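PDB 2B1X: naphthalene dioxygenase large subunit from Rhodococcus sp., which is the large subunit of a Rieske-type dioxygenase, pairing a [2Fe-2S] cluster domain with a catalytic domain that holds a separate iron ion. Local coordinates for residues E32-D35 and V36-R40. Residues are numbered along the deposited sequence; the frame is centred on the assembly and turned at random.
Sequences EVHD and VERER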
ATOM      1  N   GLU A  32      15.992   0.512 -12.130  1.00 14.00           N
ATOM      2  CA  GLU A  32      16.553   0.118 -13.434  1.00 14.18           C
ATOM      3  C   GLU A  32      17.390  -1.157 -13.264  1.00 13.75           C
ATOM      4  O   GLU A  32      17.324  -2.066 -14.090  1.00 13.80           O
ATOM      5  CB  GLU A  32      17.397   1.219 -14.098  1.00 14.21           C
ATOM      6  CG  GLU A  32      17.683   0.910 -15.578  1.00 17.10           C
ATOM      7  CD  GLU A  32      18.838   1.693 -16.218  1.00 18.08           C
ATOM      8  OE1 GLU A  32      19.413   2.595 -15.563  1.00 17.90           O
ATOM      9  OE2 GLU A  32      19.155   1.398 -17.407  1.00 18.30           O
ATOM     10  N   VAL A  33      18.136  -1.227 -12.167  1.00 12.86           N
ATOM     11  CA  VAL A  33      18.933  -2.404 -11.888  1.00 11.94           C
ATOM     12  C   VAL A  33      17.960  -3.572 -11.794  1.00 12.24           C
ATOM     13  O   VAL A  33      18.160  -4.609 -12.437  1.00 12.14           O
ATOM     14  CB  VAL A  33      19.755  -2.235 -10.602  1.00 12.00           C
ATOM     15  CG1 VAL A  33      20.320  -3.567 -10.149  1.00 11.81           C
ATOM     16  CG2 VAL A  33      20.922  -1.233 -10.820  1.00 11.13           C
ATOM     17  N   HIS A  34      16.905  -3.424 -10.993  1.00 11.34           N
ATOM     18  CA  HIS A  34      15.944  -4.519 -10.858  1.00 11.64           C
ATOM     19  C   HIS A  34      15.368  -4.966 -12.206  1.00 12.27           C
ATOM     20  O   HIS A  34      15.300  -6.157 -12.488  1.00 11.78           O
ATOM     21  CB  HIS A  34      14.796  -4.171  -9.883  1.00 11.38           C
ATOM     22  CG  HIS A  34      14.026  -5.368  -9.444  1.00 12.21           C
ATOM     23  ND1 HIS A  34      14.498  -6.244  -8.482  1.00 12.78           N
ATOM     24  CD2 HIS A  34      12.831  -5.863  -9.855  1.00 12.12           C
ATOM     25  CE1 HIS A  34      13.618  -7.219  -8.314  1.00 13.82           C
ATOM     26  NE2 HIS A  34      12.605  -7.021  -9.140  1.00 12.06           N
ATOM     27  N   ASP A  35      14.993  -4.003 -13.059  1.00 12.46           N
ATOM     28  CA  ASP A  35      14.344  -4.350 -14.326  1.00 13.15           C
ATOM     29  C   ASP A  35      15.292  -5.066 -15.283  1.00 13.02           C
ATOM     30  O   ASP A  35      14.908  -6.052 -15.917  1.00 13.43           O
ATOM     31  CB  ASP A  35      13.770  -3.110 -15.028  1.00 13.36           C
ATOM     32  CG  ASP A  35      12.500  -2.601 -14.379  1.00 16.79           C
ATOM     33  OD1 ASP A  35      11.784  -3.404 -13.727  1.00 17.80           O
ATOM     34  OD2 ASP A  35      12.112  -1.398 -14.527  1.00 21.09           O
ATOM     35  N   VAL A  36      16.522  -4.570 -15.383  1.00 12.79           N
ATOM     36  CA  VAL A  36      17.537  -5.197 -16.234  1.00 12.51           C
ATOM     37  C   VAL A  36      17.894  -6.598 -15.702  1.00 11.90           C
ATOM     38  O   VAL A  36      17.919  -7.591 -16.463  1.00 12.00           O
ATOM     39  CB  VAL A  36      18.778  -4.287 -16.362  1.00 12.75           C
ATOM     40  CG1 VAL A  36      19.918  -5.029 -17.054  1.00 12.08           C
ATOM     41  CG2 VAL A  36      18.386  -3.037 -17.144  1.00 12.87           C
ATOM     42  N   GLU A  37      18.084  -6.682 -14.393  1.00 11.01           N
ATOM     43  CA  GLU A  37      18.390  -7.946 -13.709  1.00 11.02           C
ATOM     44  C   GLU A  37      17.325  -9.032 -13.928  1.00 11.00           C
ATOM     45  O   GLU A  37      17.637 -10.219 -14.080  1.00 11.56           O
ATOM     46  CB  GLU A  37      18.539  -7.652 -12.236  1.00 10.78           C
ATOM     47  CG  GLU A  37      18.909  -8.809 -11.323  1.00 12.90           C
ATOM     48  CD  GLU A  37      18.801  -8.379  -9.864  1.00 14.35           C
ATOM     49  OE1 GLU A  37      17.640  -8.220  -9.360  1.00 13.64           O
ATOM     50  OE2 GLU A  37      19.877  -8.151  -9.233  1.00 13.89           O
ATOM     51  N   ARG A  38      16.074  -8.635 -13.951  1.00 10.44           N
ATOM     52  CA  ARG A  38      14.983  -9.577 -14.189  1.00 11.37           C
ATOM     53  C   ARG A  38      15.210 -10.333 -15.490  1.00 11.39           C
ATOM     54  O   ARG A  38      15.035 -11.535 -15.542  1.00 11.00           O
ATOM     55  CB  ARG A  38      13.629  -8.827 -14.245  1.00 10.70           C
ATOM     56  CG  ARG A  38      12.431  -9.684 -14.608  1.00 11.74           C
ATOM     57  CD  ARG A  38      11.121  -8.882 -14.826  1.00 12.68           C
ATOM     58  NE  ARG A  38      10.546  -8.351 -13.572  1.00 11.38           N
ATOM     59  CZ  ARG A  38      10.550  -7.060 -13.215  1.00 13.43           C
ATOM     60  NH1 ARG A  38      11.091  -6.137 -13.990  1.00 12.41           N
ATOM     61  NH2 ARG A  38       9.974  -6.690 -12.062  1.00 14.99           N
ATOM     62  N   GLU A  39      15.581  -9.622 -16.550  1.00 11.85           N
ATOM     63  CA  GLU A  39      15.869 -10.297 -17.804  1.00 14.01           C
ATOM     64  C   GLU A  39      17.261 -10.965 -17.794  1.00 14.16           C
ATOM     65  O   GLU A  39      17.414 -12.149 -18.153  1.00 14.23           O
ATOM     66  CB  GLU A  39      15.788  -9.287 -18.942  1.00 15.09           C
ATOM     67  CG  GLU A  39      16.037  -9.882 -20.324  1.00 21.42           C
ATOM     68  CD  GLU A  39      16.246  -8.810 -21.377  1.00 29.85           C
ATOM     69  OE1 GLU A  39      15.246  -8.148 -21.747  1.00 34.19           O
ATOM     70  OE2 GLU A  39      17.412  -8.627 -21.822  1.00 35.05           O
ATOM     71  N   ARG A  40      18.279 -10.205 -17.401  1.00 13.60           N
ATOM     72  CA  ARG A  40      19.647 -10.627 -17.635  1.00 13.65           C
ATOM     73  C   ARG A  40      20.123 -11.663 -16.649  1.00 13.46           C
ATOM     74  O   ARG A  40      20.942 -12.512 -17.019  1.00 13.30           O
ATOM     75  CB  ARG A  40      20.592  -9.442 -17.717  1.00 14.13           C
ATOM     76  CG  ARG A  40      20.266  -8.625 -18.930  1.00 15.29           C
ATOM     77  CD  ARG A  40      21.390  -7.937 -19.577  1.00 20.35           C
ATOM     78  NE  ARG A  40      20.915  -7.227 -20.767  1.00 23.03           N
ATOM     79  CZ  ARG A  40      21.616  -6.329 -21.447  1.00 23.68           C
ATOM     80  NH1 ARG A  40      22.861  -6.004 -21.060  1.00 21.37           N
ATOM     81  NH2 ARG A  40      21.056  -5.770 -22.518  1.00 25.07           N
TER
HETATM   82  O   HOH W   1      15.409  -8.618 -10.747  1.00 21.11           O
HETATM   83  O   HOH W   2      17.112  -6.100  -7.703  1.00 23.11           O
HETATM   84  O   HOH W   3      12.309  -6.315 -16.874  1.00 29.47           O
HETATM   85  O   HOH W   4       9.879  -3.841 -11.858  1.00 38.59           O
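V36, E37 and R38 each return a backbone N-H to the carbonyl four residues earlier, on E32, V33 and H34; V36 N lies 2.9 Å from E32 O. On this helical turn, D35 and R38 illustrate an i to i+3 salt bridge. R38 CG lies anti to the backbone N (chi1 175°) and the chain bends at chi3 (-72°), turning the guanidinium back alongside the aspartate. R38 NH1 meets D35 OD1 at 2.8 Å on the anti side, tilted 26° from the carboxylate plane, while the oxygen lies close to the guanidinium plane. Water 4 spans D35 OD1 and R38 NH2, and water 3 joins R38 NH1 to D35 O, so two solvent bridges add to the direct bond, while R38 NE forms a salt bridge with E68. The helix, 31-40, packs its V33 and V36 side against helices 4-16 and 422-436; at R38 and E39 it meets Q386 of the second subunit, whose side-chain amide donates to R38 O. H34 and E37 show the water-mediated variant. Their nearest side-chain atoms, H34 ND1 and E37 OE1, are 3.8 Å apart, and water 2 links them with two 2.7 Å bonds. Water 1 sits over one face of the imidazole and donates to both E37 OE1 and H34 O. The buried glutamate is further gripped by W203 at OE1 and by K204 and W431 at OE2.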